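Local coordinates for protein putative alpha-N-acetylgalactosaminidase (Bacillus halodurans C-125, PDB 3CC1) that probably hydrolyses terminal alpha-linked N-acetylgalactosamine from glycans, as a putative alpha-N-acetylgalactosaminidase with a TIM-barrel domain and a C-terminal beta sandwich, at residues R120-Y124 / E125-V129; I199-I202 / Q203-I206. All blocks are in the same frame, centred on the assembly; numbering follows the deposited sequence. Where two conformers were deposited one is given.

Contact 1 (R120-Y124 / E125-V129)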
loop_
_atom_site.group_PDB
_atom_site.type_symbol
_atom_site.label_atom_id
_atom_site.label_comp_id
_atom_site.label_asym_id
_atom_site.label_seq_id
_atom_site.Cartn_x
_atom_site.Cartn_y
_atom_site.Cartn_z
ATOM N N ARG A 120 35.240 -0.138 -19.117
ATOM C CA ARG A 120 36.159 -0.978 -18.398
ATOM C C ARG A 120 37.368 -1.313 -19.281
ATOM O O ARG A 120 38.465 -1.542 -18.812
ATOM C CB ARG A 120 35.437 -2.267 -17.989
ATOM C CG ARG A 120 34.306 -2.039 -17.002
ATOM C CD ARG A 120 33.951 -3.375 -16.369
ATOM N NE ARG A 120 32.746 -3.253 -15.584
ATOM C CZ ARG A 120 32.229 -4.251 -14.879
ATOM N NH1 ARG A 120 32.857 -5.407 -14.822
ATOM N NH2 ARG A 120 31.093 -4.097 -14.246
ATOM N N GLN A 121 37.099 -1.392 -20.572
ATOM C CA GLN A 121 38.091 -1.677 -21.597
ATOM C C GLN A 121 39.186 -0.587 -21.647
ATOM O O GLN A 121 40.365 -0.894 -21.862
ATOM C CB GLN A 121 37.393 -1.800 -22.931
ATOM C CG GLN A 121 38.310 -2.238 -24.060
ATOM C CD GLN A 121 37.504 -2.516 -25.344
ATOM O OE1 GLN A 121 36.611 -3.343 -25.349
ATOM N NE2 GLN A 121 37.836 -1.825 -26.416
ATOM N N ALA A 122 38.783 0.668 -21.417
ATOM C CA ALA A 122 39.721 1.777 -21.288
ATOM C C ALA A 122 40.567 1.608 -20.035
ATOM O O ALA A 122 41.753 1.890 -20.026
ATOM C CB ALA A 122 38.976 3.126 -21.280
ATOM N N VAL A 123 39.967 1.118 -18.976
ATOM C CA VAL A 123 40.696 0.963 -17.710
ATOM C C VAL A 123 41.732 -0.145 -17.905
ATOM O O VAL A 123 42.898 0.005 -17.565
ATOM C CB VAL A 123 39.736 0.742 -16.517
ATOM C CG1 VAL A 123 40.522 0.372 -15.277
ATOM C CG2 VAL A 123 38.859 2.004 -16.277
ATOM N N TYR A 124 41.301 -1.249 -18.525
ATOM C CA TYR A 124 42.203 -2.367 -18.858
ATOM C C TYR A 124 43.393 -1.888 -19.663
ATOM O O TYR A 124 44.525 -2.211 -19.357
ATOM C CB TYR A 124 41.462 -3.424 -19.678
ATOM C CG TYR A 124 42.335 -4.481 -20.345
ATOM C CD1 TYR A 124 43.076 -5.391 -19.603
ATOM C CD2 TYR A 124 42.364 -4.601 -21.730
ATOM C CE1 TYR A 124 43.846 -6.365 -20.235
ATOM C CE2 TYR A 124 43.126 -5.548 -22.357
ATOM C CZ TYR A 124 43.855 -6.431 -21.614
ATOM O OH TYR A 124 44.606 -7.375 -22.283
ATOM N N GLU A 125 43.115 -1.093 -20.684
ATOM C CA GLU A 125 44.137 -0.693 -21.645
ATOM C C GLU A 125 44.918 0.485 -21.090
ATOM O O GLU A 125 45.925 0.881 -21.634
ATOM C CB GLU A 125 43.510 -0.293 -22.983
ATOM C CG GLU A 125 42.928 -1.471 -23.808
ATOM C CD GLU A 125 42.348 -1.049 -25.183
ATOM O OE1 GLU A 125 42.704 0.047 -25.662
ATOM O OE2 GLU A 125 41.513 -1.786 -25.788
ATOM N N ASN A 126 44.432 1.041 -19.998
ATOM C CA ASN A 126 44.971 2.254 -19.416
ATOM C C ASN A 126 45.046 3.398 -20.418
ATOM O O ASN A 126 46.043 4.103 -20.521
ATOM C CB ASN A 126 46.341 2.010 -18.788
ATOM C CG ASN A 126 46.706 3.095 -17.780
ATOM O OD1 ASN A 126 45.844 3.686 -17.142
ATOM N ND2 ASN A 126 47.986 3.357 -17.648
ATOM N N SER A 127 43.943 3.599 -21.124
ATOM C CA SER A 127 43.861 4.610 -22.172
ATOM C C SER A 127 44.152 6.007 -21.625
ATOM O O SER A 127 43.633 6.388 -20.580
ATOM C CB SER A 127 42.472 4.593 -22.798
ATOM O OG SER A 127 42.166 3.295 -23.250
ATOM N N PRO A 128 44.985 6.787 -22.347
ATOM C CA PRO A 128 45.163 8.208 -22.002
ATOM C C PRO A 128 43.876 9.024 -22.122
ATOM O O PRO A 128 43.049 8.812 -23.009
ATOM C CB PRO A 128 46.213 8.693 -23.019
ATOM C CG PRO A 128 46.048 7.771 -24.188
ATOM C CD PRO A 128 45.731 6.414 -23.563
ATOM N N VAL A 129 43.718 9.940 -21.188
ATOM C CA VAL A 129 42.625 10.877 -21.212
ATOM C C VAL A 129 43.029 12.105 -22.023
ATOM O O VAL A 129 43.992 12.807 -21.725
ATOM C CB VAL A 129 42.143 11.249 -19.778
ATOM C CG1 VAL A 129 41.056 12.338 -19.846
ATOM C CG2 VAL A 129 41.654 9.993 -19.018
HETATM O O HOH W 1 40.180 -0.573 -28.049
#
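Gln-121 and Glu-125, one helical turn apart, run their side chains side by side in the same direction, the amide and carboxylate planes only 20° from each other. OE2 of Glu-125 comes within 3.7 Å of both CG and NE2 of Gln-121, too far for a direct polar bond to the amide, and a water bridges the two instead: it donates to Glu-125 OE2 at 2.9 Å and accepts a weak bond from Gln-121 NE2. With CG opposite its own carbonyl carbon (chi1 -71°) and the chain extended beyond, Glu-125 leans toward the preceding turn, its CG 3.3 Å from Gln-121 O. The backbone that carries these side chains ends in a Schellman motif. Glu-125 N still bonds to Gln-121 O, whereas Ser-127 N closes on Ala-122 O at 3.0 Å in a fairly straight bond (164° at the hydrogen). Asn-126 N bonds to Val-123 O from above the carbonyl plane, and the positive phi of Asn-126 turns the chain out of the helix. OG of Ser-127 sits beside Ala-122, 3.5 Å from its CA. Further out, Arg-137 bonds to the carbonyls of Val-123 and Tyr-124, Thr-135 holds Asn-126 OD1, and Gln-121 packs on Phe-69 of the second subunit. Because Gln-121 NE2 also donates to Leu-72 O, the weak water link is secondary for the amide; the chemistry implies a helix end secured by backbone capping, with the solvent-bridged carboxylate a lesser addition.

Contact 2 (I199-I202 / Q203-I206)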
loop_
_atom_site.group_PDB
_atom_site.type_symbol
_atom_site.label_atom_id
_atom_site.label_comp_id
_atom_site.label_asym_id
_atom_site.label_seq_id
_atom_site.Cartn_x
_atom_site.Cartn_y
_atom_site.Cartn_z
ATOM N N ILE A 199 27.260 13.672 -12.239
ATOM C CA ILE A 199 26.283 14.469 -13.022
ATOM C C ILE A 199 26.756 15.889 -13.267
ATOM O O ILE A 199 26.607 16.409 -14.357
ATOM C CB ILE A 199 24.860 14.539 -12.345
ATOM C CG1 ILE A 199 24.147 13.167 -12.464
ATOM C CG2 ILE A 199 23.998 15.680 -12.972
ATOM C CD1 ILE A 199 23.018 13.020 -11.451
ATOM N N LYS A 200 27.302 16.521 -12.248
ATOM C CA LYS A 200 27.768 17.902 -12.399
ATOM C C LYS A 200 28.857 17.988 -13.480
ATOM O O LYS A 200 28.875 18.934 -14.280
ATOM C CB LYS A 200 28.255 18.478 -11.072
ATOM C CG LYS A 200 27.189 18.575 -9.959
ATOM C CD LYS A 200 27.799 19.279 -8.727
ATOM C CE LYS A 200 26.912 19.285 -7.474
ATOM N NZ LYS A 200 27.435 20.294 -6.457
HETATM N N MSE A 201 29.733 16.983 -13.538
HETATM C CA MSE A 201 30.790 16.965 -14.570
HETATM C C MSE A 201 30.208 16.827 -15.977
HETATM O O MSE A 201 30.671 17.475 -16.895
HETATM C CB MSE A 201 31.779 15.821 -14.342
HETATM C CG MSE A 201 32.671 16.059 -13.153
HETATM SE SE MSE A 201 34.137 14.788 -13.006
HETATM C CE MSE A 201 33.175 13.118 -13.106
ATOM N N ILE A 202 29.206 15.946 -16.120
ATOM C CA ILE A 202 28.562 15.711 -17.405
ATOM C C ILE A 202 27.963 17.039 -17.849
ATOM O O ILE A 202 28.092 17.462 -18.987
ATOM C CB ILE A 202 27.526 14.555 -17.342
ATOM C CG1 ILE A 202 28.283 13.224 -17.152
ATOM C CG2 ILE A 202 26.625 14.562 -18.600
ATOM C CD1 ILE A 202 27.450 12.045 -16.616
ATOM N N GLN A 203 27.358 17.730 -16.907
ATOM C CA GLN A 203 26.662 18.975 -17.218
ATOM C C GLN A 203 27.632 20.052 -17.690
ATOM O O GLN A 203 27.392 20.757 -18.680
ATOM C CB GLN A 203 25.827 19.440 -16.029
ATOM C CG GLN A 203 24.573 18.593 -15.817
ATOM C CD GLN A 203 23.836 18.945 -14.536
ATOM O OE1 GLN A 203 24.449 19.315 -13.542
ATOM N NE2 GLN A 203 22.509 18.830 -14.560
ATOM N N ARG A 204 28.761 20.138 -17.004
ATOM C CA ARG A 204 29.806 21.069 -17.378
ATOM C C ARG A 204 30.409 20.749 -18.736
ATOM O O ARG A 204 30.733 21.657 -19.505
ATOM C CB ARG A 204 30.900 21.093 -16.312
ATOM C CG ARG A 204 30.430 21.768 -15.067
ATOM C CD ARG A 204 31.579 22.120 -14.164
ATOM N NE ARG A 204 31.977 20.964 -13.381
ATOM C CZ ARG A 204 31.588 20.755 -12.129
ATOM N NH1 ARG A 204 30.793 21.626 -11.528
ATOM N NH2 ARG A 204 31.985 19.666 -11.485
ATOM N N ALA A 205 30.552 19.450 -19.016
ATOM C CA ALA A 205 31.134 18.963 -20.270
ATOM C C ALA A 205 30.246 19.296 -21.446
ATOM O O ALA A 205 30.704 19.825 -22.451
ATOM C CB ALA A 205 31.392 17.429 -20.204
ATOM N N ILE A 206 28.961 19.001 -21.330
ATOM C CA ILE A 206 28.047 19.296 -22.436
ATOM C C ILE A 206 27.993 20.818 -22.658
ATOM O O ILE A 206 27.901 21.311 -23.779
ATOM C CB ILE A 206 26.655 18.648 -22.234
ATOM C CG1 ILE A 206 25.913 18.612 -23.553
ATOM C CG2 ILE A 206 25.817 19.377 -21.181
ATOM C CD1 ILE A 206 24.666 17.756 -23.524
#
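Ile-199 sets its CG2 methyl against the amide of Gln-203 one turn later, 3.6 Å from CD, and the two side chains lie alongside each other. The methyl stands anti to the backbone N of Ile-199, while the glutamine, its CG anti to its own carbonyl carbon (chi1 -73°), leans back toward the preceding turn and brings CG to 3.3 Å from Ile-199 O. That carbonyl also accepts Gln-203 N at 3.0 Å. Lys-200 follows with a different partner: its O accepts Arg-204 N and also sits over one face of the Arg-204 guanidinium, 3.8 Å above the plane and offset toward the rim. The bend at chi3 (-82°) folds the arginine back over this peptide, so that NH2 comes 3.9 Å from Lys-200 CB, and Gln-163 takes NE through its OE1. The like charges stay apart, with Lys-200 NZ 6.2 Å from Arg-204 NH1. Met-201, a selenomethionine, crosses the arginine with its CG 4.0 Å from NH2; its O accepts Ala-205 N and a second donor, NE2 of Gln-163. Ile-202 completes the turn through Ile-206 N, a bond bent little at the hydrogen (169°). Met-201 and Ala-205 pack on helix 162-175, whereas Ile-202, Gln-203 and Ile-206 rest on Leu-215 of strand 214-216. Replacing Gln-203 by an alanine would probably uncover the CG2 methyl of Ile-199 and cost the packing on Leu-215. Four successive i to i+4 bonds thus define regular alpha-helix in strand 180-184, helix 196-208 and strand 214-216, a beta-alpha-beta crossover of the kind from which a TIM barrel is built.

Both contacts are local and partly buried. The centre of contact 1 lies about 31 Å from the centre of the chain, at a short helix's end bordering the second subunit; Gln-121, Ala-122 and Ser-127 are buried and Glu-125 exposed. The centre of contact 2 lies about 20 Å from the chain's centre, within a barrel helix, where no other protein chain of the assembly touches its two segments; it buries Met-201, Ile-202, Ala-205 and Ile-206 against helix 162-175 and strand 214-216 and exposes Lys-200 and Arg-204. Contact 1 mixes i to i+4, i+3 and i+5 bonds and a water bridge; one repeated pattern, a methyl laid on an amide and a folded-back arginine mark contact 2.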